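Local coordinates for protein 6-phosphogluconolactonase (Leishmania braziliensis, PDB 3CSS) that probably hydrolyses 6-phosphogluconolactone to 6-phosphogluconate, the second step in the oxidative stage of the pentose phosphate pathway, at residues A[144-147]-A[148-151]; A[223-226]-A[227-231]; A[174-177]-A[178-181]; A[30-33]-A[34-37]. All blocks are in the same frame, centred on the assembly; numbering follows the deposited sequence. Where two conformers were deposited one is given.

Contact 1. Residues A[144-147]-A[148-151]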
loop_
_atom_site.group_PDB
_atom_site.type_symbol
_atom_site.label_atom_id
_atom_site.label_comp_id
_atom_site.label_asym_id
_atom_site.label_seq_id
_atom_site.Cartn_x
_atom_site.Cartn_y
_atom_site.Cartn_z
ATOM N N LYS A 144 3.114 -18.264 -1.266
ATOM C CA LYS A 144 3.758 -19.271 -0.448
ATOM C C LYS A 144 2.871 -19.649 0.734
ATOM O O LYS A 144 2.043 -18.870 1.178
ATOM C CB LYS A 144 5.132 -18.780 -0.012
ATOM C CG LYS A 144 6.136 -18.836 -1.163
ATOM C CD LYS A 144 7.568 -18.941 -0.671
ATOM C CE LYS A 144 8.370 -19.931 -1.490
ATOM N NZ LYS A 144 9.725 -20.097 -0.913
ATOM N N GLN A 145 3.034 -20.875 1.224
ATOM C CA GLN A 145 2.251 -21.339 2.359
ATOM C C GLN A 145 2.649 -20.574 3.605
ATOM O O GLN A 145 3.827 -20.310 3.817
ATOM C CB GLN A 145 2.461 -22.826 2.586
ATOM C CG GLN A 145 1.554 -23.377 3.695
ATOM C CD GLN A 145 0.748 -24.579 3.259
ATOM O OE1 GLN A 145 0.929 -25.089 2.166
ATOM N NE2 GLN A 145 -0.133 -25.060 4.138
ATOM N N ILE A 146 1.660 -20.201 4.413
ATOM C CA ILE A 146 1.904 -19.598 5.726
ATOM C C ILE A 146 2.125 -20.714 6.745
ATOM O O ILE A 146 1.240 -21.540 6.994
ATOM C CB ILE A 146 0.731 -18.710 6.197
ATOM C CG1 ILE A 146 0.496 -17.552 5.225
ATOM C CG2 ILE A 146 0.990 -18.151 7.596
ATOM C CD1 ILE A 146 -0.793 -16.807 5.540
ATOM N N ASN A 147 3.300 -20.712 7.351
ATOM C CA ASN A 147 3.695 -21.760 8.267
ATOM C C ASN A 147 2.686 -21.912 9.410
ATOM O O ASN A 147 2.277 -20.911 10.019
ATOM C CB ASN A 147 5.094 -21.460 8.810
ATOM C CG ASN A 147 5.616 -22.544 9.727
ATOM O OD1 ASN A 147 5.265 -23.698 9.594
ATOM N ND2 ASN A 147 6.476 -22.166 10.664
ATOM N N GLY A 148 2.297 -23.154 9.668
ATOM C CA GLY A 148 1.381 -23.511 10.747
ATOM C C GLY A 148 -0.086 -23.503 10.356
ATOM O O GLY A 148 -0.948 -23.752 11.179
ATOM N N THR A 149 -0.366 -23.242 9.086
ATOM C CA THR A 149 -1.731 -23.086 8.599
ATOM C C THR A 149 -1.935 -23.880 7.309
ATOM O O THR A 149 -0.984 -24.474 6.747
ATOM C CB THR A 149 -2.055 -21.614 8.290
ATOM O OG1 THR A 149 -1.543 -21.275 6.998
ATOM C CG2 THR A 149 -1.472 -20.652 9.367
ATOM N N ALA A 150 -3.183 -23.898 6.860
ATOM C CA ALA A 150 -3.556 -24.440 5.557
ATOM C C ALA A 150 -3.757 -23.324 4.524
ATOM O O ALA A 150 -4.456 -23.498 3.530
ATOM C CB ALA A 150 -4.827 -25.275 5.678
ATOM N N LYS A 151 -3.138 -22.176 4.761
ATOM C CA LYS A 151 -3.403 -20.987 3.967
ATOM C C LYS A 151 -2.122 -20.545 3.288
ATOM O O LYS A 151 -1.032 -20.870 3.747
ATOM C CB LYS A 151 -3.904 -19.867 4.877
ATOM C CG LYS A 151 -5.311 -20.080 5.442
ATOM C CD LYS A 151 -5.760 -18.944 6.375
ATOM C CE LYS A 151 -4.713 -18.598 7.453
ATOM N NZ LYS A 151 -5.282 -17.820 8.602
#
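Ile146 and Thr149 are the first and last residues of a type II beta turn, which reverses the chain between strands 143-145 and 152-154, a two-stranded antiparallel hairpin at the protein surface. The close-knit part lies inside the bend. Ile146 O accepts two bonds from Thr149, both arriving on the same face of its carbonyl plane: Thr149 N at 3.1 Å, the turn's own closure, and Thr149 OG1 at 2.8 Å. With chi1 at 82°, OG1 sits between the threonine's backbone N and carbonyl carbon, where it can give its proton to Ile146 O and still accept from Lys151 N at 2.9 Å, which makes an ST turn. The methyl groups meet beside this, Ile146 CG2 lying 3.9 Å from Thr149 CG2. Below the turn the ladder toward the strands begins with Ile146 N bonded to Lys151 O at 2.9 Å, nearly straight at 169°, and Lys144 pairs with Val153 beyond it.

The solvent side is much looser. Asn147 CB points away from the returning limb, and Gly148, at phi 90°, takes the turn position that favours glycine. The long arm of Lys151 leaves the hairpin for a weak bond to Glu183 O. Gln145, though exposed, is the exception here: its NE2 donates to Thr149 O at 2.8 Å, with that oxygen lying almost exactly in the plane of the glutamine amide.

Contact 2. Residues A[223-226]-A[227-231]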
loop_
_atom_site.group_PDB
_atom_site.type_symbol
_atom_site.label_atom_id
_atom_site.label_comp_id
_atom_site.label_asym_id
_atom_site.label_seq_id
_atom_site.Cartn_x
_atom_site.Cartn_y
_atom_site.Cartn_z
ATOM N N ASP A 223 2.490 16.709 10.719
ATOM C CA ASP A 223 1.446 15.935 11.367
ATOM C C ASP A 223 1.668 14.431 11.310
ATOM O O ASP A 223 0.909 13.686 11.912
ATOM C CB ASP A 223 0.031 16.304 10.874
ATOM C CG ASP A 223 -0.202 16.019 9.414
ATOM O OD1 ASP A 223 0.698 15.534 8.707
ATOM O OD2 ASP A 223 -1.325 16.319 8.952
ATOM N N LYS A 224 2.699 13.986 10.585
ATOM C CA LYS A 224 3.089 12.578 10.583
ATOM C C LYS A 224 4.269 12.255 11.473
ATOM O O LYS A 224 4.657 11.067 11.568
ATOM C CB LYS A 224 3.533 12.112 9.201
ATOM C CG LYS A 224 2.831 12.671 8.074
ATOM C CD LYS A 224 1.513 12.182 7.974
ATOM C CE LYS A 224 1.200 12.263 6.502
ATOM N NZ LYS A 224 -0.173 12.119 6.209
ATOM N N ASN A 225 4.891 13.279 12.066
ATOM C CA ASN A 225 6.126 13.074 12.817
ATOM C C ASN A 225 5.928 12.104 13.977
ATOM O O ASN A 225 6.765 11.260 14.207
ATOM C CB ASN A 225 6.686 14.417 13.288
ATOM C CG ASN A 225 8.026 14.287 14.013
ATOM O OD1 ASN A 225 8.165 14.755 15.136
ATOM N ND2 ASN A 225 9.012 13.666 13.365
ATOM N N TRP A 226 4.803 12.192 14.690
ATOM C CA TRP A 226 4.585 11.291 15.816
ATOM C C TRP A 226 4.465 9.851 15.352
ATOM O O TRP A 226 4.813 8.910 16.075
ATOM C CB TRP A 226 3.340 11.698 16.598
ATOM C CG TRP A 226 1.993 11.375 15.983
ATOM C CD1 TRP A 226 1.256 12.183 15.160
ATOM C CD2 TRP A 226 1.226 10.178 16.155
ATOM N NE1 TRP A 226 0.093 11.580 14.824
ATOM C CE2 TRP A 226 0.035 10.342 15.408
ATOM C CE3 TRP A 226 1.431 8.973 16.835
ATOM C CZ2 TRP A 226 -0.953 9.358 15.343
ATOM C CZ3 TRP A 226 0.437 8.016 16.786
ATOM C CH2 TRP A 226 -0.730 8.208 16.046
ATOM N N VAL A 227 3.939 9.688 14.142
ATOM C CA VAL A 227 3.811 8.354 13.548
ATOM C C VAL A 227 5.191 7.786 13.251
ATOM O O VAL A 227 5.518 6.641 13.588
ATOM C CB VAL A 227 2.955 8.412 12.261
ATOM C CG1 VAL A 227 2.859 7.014 11.635
ATOM C CG2 VAL A 227 1.546 9.032 12.561
ATOM N N VAL A 228 6.004 8.577 12.569
ATOM C CA VAL A 228 7.357 8.147 12.249
ATOM C C VAL A 228 8.135 7.788 13.529
ATOM O O VAL A 228 8.743 6.711 13.632
ATOM C CB VAL A 228 8.073 9.306 11.492
ATOM C CG1 VAL A 228 9.564 9.021 11.369
ATOM C CG2 VAL A 228 7.467 9.529 10.104
ATOM N N ARG A 229 8.104 8.663 14.524
ATOM C CA ARG A 229 8.862 8.394 15.742
ATOM C C ARG A 229 8.304 7.185 16.510
ATOM O O ARG A 229 9.080 6.441 17.147
ATOM C CB ARG A 229 8.965 9.655 16.602
ATOM C CG ARG A 229 9.977 10.635 16.036
ATOM C CD ARG A 229 10.057 11.897 16.845
ATOM N NE ARG A 229 8.773 12.585 16.852
ATOM C CZ ARG A 229 7.948 12.592 17.889
ATOM N NH1 ARG A 229 8.262 11.918 18.988
ATOM N NH2 ARG A 229 6.801 13.261 17.812
ATOM N N GLY A 230 6.989 6.963 16.417
ATOM C CA GLY A 230 6.338 5.825 17.070
ATOM C C GLY A 230 6.629 4.499 16.391
ATOM O O GLY A 230 6.612 3.444 17.029
ATOM N N VAL A 231 6.877 4.546 15.083
ATOM C CA VAL A 231 7.308 3.346 14.351
ATOM C C VAL A 231 8.780 3.016 14.633
ATOM O O VAL A 231 9.160 1.846 14.804
ATOM C CB VAL A 231 7.040 3.494 12.811
ATOM C CG1 VAL A 231 7.767 2.372 12.009
ATOM C CG2 VAL A 231 5.517 3.536 12.506
HETATM O O HOH W 1 5.432 15.525 16.577
#
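The Trp226 indole has Val227 over one face: Val227 CG2 stands 3.7 Å from the centroid of the five-membered ring, 19° off the normal, a CH-pi contact. Val227 N lies over the same face, 3.2 Å from Trp226 CG. Chi1 of 75° puts CG between the backbone N and the carbonyl carbon, placing the ring beside Val227, and Trp226 NE1 at the ring's edge donates to Ser165 O. The second flat group, the Arg229 guanidinium, meets Asn225 at its edge; this holds for the conformer given, a second having been deposited. Here Arg229 NE gives a 2.8 Å bond to Asn225 OD1, approaching from above the amide's carbonyl plane, and the two planes are 46° apart. A bend at chi3 brings the guanidinium back over the preceding turn. Arg229 NH2 adds a weak bond to the same oxygen, and water 1 donates to Asn225 OD1 while accepting from Arg229 NH2 at 2.9 Å.

Beneath these groups runs the i to i+4 ladder of a helix start: Val228 N to Lys224 O at 3.0 Å, Arg229 N to Asn225 O at 2.9 Å, and Gly230 N to Trp226 O. This is helix 225-232 of a beta-alpha-beta unit between strands 214-219 and 252-257.

The Asn225 amide is used at both ends. Its ND2 donates to Ala261 O and Glu263 O, two bonds that settle which way round the buried amide lies and join the first helical turn to the C-terminal segment. The arginine on OD1 is an addition, and in this conformer would probably polarise the carbonyl further.

Contact 3. Residues A[174-177]-A[178-181]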
loop_
_atom_site.group_PDB
_atom_site.type_symbol
_atom_site.label_atom_id
_atom_site.label_comp_id
_atom_site.label_asym_id
_atom_site.label_seq_id
_atom_site.Cartn_x
_atom_site.Cartn_y
_atom_site.Cartn_z
ATOM N N PRO A 174 -6.722 2.511 12.875
ATOM C CA PRO A 174 -6.937 2.228 14.298
ATOM C C PRO A 174 -8.360 1.744 14.563
ATOM O O PRO A 174 -9.315 2.270 13.987
ATOM C CB PRO A 174 -6.697 3.587 14.981
ATOM C CG PRO A 174 -6.016 4.432 14.021
ATOM C CD PRO A 174 -6.236 3.877 12.639
ATOM N N ASP A 175 -8.474 0.715 15.393
ATOM C CA ASP A 175 -9.753 0.155 15.836
ATOM C C ASP A 175 -10.691 -0.275 14.684
ATOM O O ASP A 175 -11.933 -0.223 14.805
ATOM C CB ASP A 175 -10.426 1.127 16.824
ATOM C CG ASP A 175 -9.510 1.500 17.985
ATOM O OD1 ASP A 175 -9.156 0.621 18.790
ATOM O OD2 ASP A 175 -9.089 2.683 18.073
ATOM N N SER A 176 -10.083 -0.711 13.569
ATOM C CA SER A 176 -10.780 -1.392 12.478
ATOM C C SER A 176 -10.547 -2.905 12.550
ATOM O O SER A 176 -9.622 -3.375 13.221
ATOM C CB SER A 176 -10.279 -0.880 11.121
ATOM O OG SER A 176 -8.937 -1.299 10.858
ATOM N N VAL A 177 -11.360 -3.670 11.817
ATOM C CA VAL A 177 -11.113 -5.095 11.639
ATOM C C VAL A 177 -9.663 -5.373 11.179
ATOM O O VAL A 177 -8.980 -6.220 11.755
ATOM C CB VAL A 177 -12.130 -5.731 10.632
ATOM C CG1 VAL A 177 -11.663 -7.106 10.215
ATOM C CG2 VAL A 177 -13.514 -5.800 11.264
ATOM N N ALA A 178 -9.198 -4.612 10.186
ATOM C CA ALA A 178 -7.864 -4.795 9.598
ATOM C C ALA A 178 -6.744 -4.633 10.615
ATOM O O ALA A 178 -5.700 -5.253 10.499
ATOM C CB ALA A 178 -7.670 -3.821 8.442
ATOM N N ALA A 179 -6.941 -3.775 11.611
ATOM C CA ALA A 179 -5.888 -3.523 12.584
ATOM C C ALA A 179 -5.461 -4.765 13.353
ATOM O O ALA A 179 -4.334 -4.827 13.828
ATOM C CB ALA A 179 -6.323 -2.422 13.550
ATOM N N THR A 180 -6.371 -5.733 13.518
ATOM C CA THR A 180 -6.065 -6.970 14.238
ATOM C C THR A 180 -6.367 -8.221 13.414
ATOM O O THR A 180 -6.409 -9.335 13.961
ATOM C CB THR A 180 -6.809 -7.044 15.606
ATOM O OG1 THR A 180 -8.243 -6.968 15.402
ATOM C CG2 THR A 180 -6.354 -5.915 16.514
ATOM N N ASP A 181 -6.503 -8.058 12.103
ATOM C CA ASP A 181 -6.828 -9.189 11.240
ATOM C C ASP A 181 -5.560 -9.919 10.891
ATOM O O ASP A 181 -4.764 -9.429 10.092
ATOM C CB ASP A 181 -7.544 -8.725 9.976
ATOM C CG ASP A 181 -8.086 -9.885 9.139
ATOM O OD1 ASP A 181 -7.583 -11.030 9.265
ATOM O OD2 ASP A 181 -9.020 -9.637 8.348
HETATM O O HOH W 2 -9.734 -8.151 13.365
#
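Ser176 and Ala179 begin the polar contacts of a tight turn in the loop between strands 158-162 and 186-189. Ala179 N is shared by two serine oxygens: it donates to Ser176 OG at 3.3 Å and, weakly, to Ser176 O at 3.2 Å. The hydroxyl can face that N-H because chi1 is 70°, which tucks OG between the serine's backbone N and carbonyl carbon; OG also bonds to Phe173 O. One residue on, Thr180 N donates to Val177 O at 3.2 Å, coming from above the carbonyl plane. Water 2 donates to the same carbonyl at 2.6 Å and also bonds Thr180 OG1 at 2.8 Å, joining the start of the turn to its end.

Van der Waals contacts are slighter. Ala179 CB rests 3.4 Å from Ser176 O. Val177 and Asp181 run side by side, pointing the same way, with Val177 CG1 4.1 Å from Asp181 OD2 and both side chains against Trp127 of helix 123-140.

The buried Asp181 carboxylate has hydrogen-bond partners beyond the turn: OD2 bonds Ser187 OG and His184 ND1, and OD1 accepts from Glu183 N. Through them the carboxylate ties the end of the turn to strand 186-189.

Contact 4. Residues A[30-33]-A[34-37]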
loop_
_atom_site.group_PDB
_atom_site.type_symbol
_atom_site.label_atom_id
_atom_site.label_comp_id
_atom_site.label_asym_id
_atom_site.label_seq_id
_atom_site.Cartn_x
_atom_site.Cartn_y
_atom_site.Cartn_z
ATOM N N ASP A 30 15.500 -4.352 -12.501
ATOM C CA ASP A 30 16.797 -4.692 -13.086
ATOM C C ASP A 30 17.470 -5.869 -12.376
ATOM O O ASP A 30 18.248 -6.597 -12.996
ATOM C CB ASP A 30 17.739 -3.483 -13.090
ATOM C CG ASP A 30 18.905 -3.657 -14.060
ATOM O OD1 ASP A 30 18.686 -3.525 -15.287
ATOM O OD2 ASP A 30 20.035 -3.929 -13.598
ATOM N N ALA A 31 17.165 -6.065 -11.094
ATOM C CA ALA A 31 17.777 -7.137 -10.305
ATOM C C ALA A 31 17.145 -8.517 -10.513
ATOM O O ALA A 31 17.645 -9.505 -9.971
ATOM C CB ALA A 31 17.762 -6.783 -8.823
ATOM N N ARG A 32 16.059 -8.603 -11.281
ATOM C CA ARG A 32 15.432 -9.902 -11.559
ATOM C C ARG A 32 16.429 -10.845 -12.222
ATOM O O ARG A 32 17.094 -10.458 -13.185
ATOM C CB ARG A 32 14.234 -9.752 -12.498
ATOM C CG ARG A 32 12.994 -9.093 -11.896
ATOM C CD ARG A 32 11.906 -8.980 -12.963
ATOM N NE ARG A 32 12.325 -8.114 -14.064
ATOM C CZ ARG A 32 11.727 -8.018 -15.250
ATOM N NH1 ARG A 32 10.650 -8.742 -15.546
ATOM N NH2 ARG A 32 12.220 -7.181 -16.153
ATOM N N VAL A 33 16.529 -12.071 -11.710
ATOM C CA VAL A 33 17.305 -13.120 -12.379
ATOM C C VAL A 33 16.537 -13.576 -13.626
ATOM O O VAL A 33 17.081 -13.576 -14.735
ATOM C CB VAL A 33 17.577 -14.330 -11.443
ATOM C CG1 VAL A 33 18.299 -15.446 -12.196
ATOM C CG2 VAL A 33 18.382 -13.894 -10.217
ATOM N N ASP A 34 15.270 -13.946 -13.431
ATOM C CA ASP A 34 14.377 -14.355 -14.518
ATOM C C ASP A 34 13.605 -13.141 -15.027
ATOM O O ASP A 34 12.661 -12.678 -14.379
ATOM C CB ASP A 34 13.402 -15.433 -14.024
ATOM C CG ASP A 34 12.610 -16.087 -15.155
ATOM O OD1 ASP A 34 11.860 -17.046 -14.868
ATOM O OD2 ASP A 34 12.730 -15.653 -16.321
ATOM N N LYS A 35 13.997 -12.660 -16.205
ATOM C CA LYS A 35 13.415 -11.454 -16.798
ATOM C C LYS A 35 12.039 -11.695 -17.421
ATOM O O LYS A 35 11.405 -10.757 -17.914
ATOM C CB LYS A 35 14.365 -10.861 -17.849
ATOM C CG LYS A 35 15.650 -10.289 -17.269
ATOM C CD LYS A 35 15.353 -9.219 -16.235
ATOM C CE LYS A 35 16.621 -8.669 -15.600
ATOM N NZ LYS A 35 17.202 -7.541 -16.373
ATOM N N SER A 36 11.574 -12.945 -17.395
ATOM C CA SER A 36 10.256 -13.301 -17.935
ATOM C C SER A 36 9.148 -13.332 -16.872
ATOM O O SER A 36 7.993 -13.619 -17.206
ATOM C CB SER A 36 10.317 -14.665 -18.630
ATOM O OG SER A 36 10.458 -15.708 -17.683
ATOM N N VAL A 37 9.503 -13.058 -15.610
ATOM C CA VAL A 37 8.540 -13.011 -14.505
ATOM C C VAL A 37 8.513 -11.590 -13.962
ATOM O O VAL A 37 9.569 -11.004 -13.718
ATOM C CB VAL A 37 8.885 -13.984 -13.347
ATOM C CG1 VAL A 37 9.120 -15.376 -13.879
ATOM C CG2 VAL A 37 10.102 -13.507 -12.549
#
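An Asx turn nested in a type I beta turn, Asp34 to Val37, carries the chain from the end of helix 14-30 toward strand 39-43, and Arg32 reaches across this surface loop to hold its far end. Arg32 NH1 donates to Val37 O at 3.1 Å along a nearly straight line, 169° at the hydrogen. The oxygen lies in the guanidinium plane, at its edge, although the donor stands well above the plane of the Val37 carbonyl. A bend at chi3, -63°, swings the guanidinium round to this position, and its NE meanwhile donates back to Ile29 O in the last turn of the helix. One arginine thus joins the helix end to the loop.

Lys35 occupies one face of the same guanidinium. Lys35 CA stands 4.0 Å above the guanidinium plane, over its centre, and in the conformer given, one of two deposited, Lys35 CD is 3.7 Å from Arg32 NH2, so the contact is made by aliphatic carbon. In that conformer the ammonium heads for the helix end, where Asp30 OD1 is 4.4 Å from Lys35 NZ, at most a tentative attraction and too long for a salt bridge.

Within the beta turn the backbone closure, Val37 N to Asp34 O, is weak. The Asp34 carboxylate reinforces it: its OD2 accepts from Ser36 N at 3.1 Å and, from the same face of the carboxylate plane, from Ser36 OG at 2.6 Å.

From the N terminus the order is contact 4, contact 1, contact 3, contact 2, strictly in series: each closes before the next opens, so none nests or crosses. Residues 30-37 close the loop from helix 14-30 to strand 39-43. Contact 1 forms the tip of the small hairpin 143-145/152-154. Contact 3 is a turn on the way from central strand 158-162 to edge strand 186-189, while contact 2 opens the helix between strands 214-219 and 252-257. Contacts 3 and 4 lie on opposite sides of the chain's centre, their centres about 36 Å apart. Contact 3 approaches contacts 1 and 2 to about 7 Å between nearest atoms, touching neither.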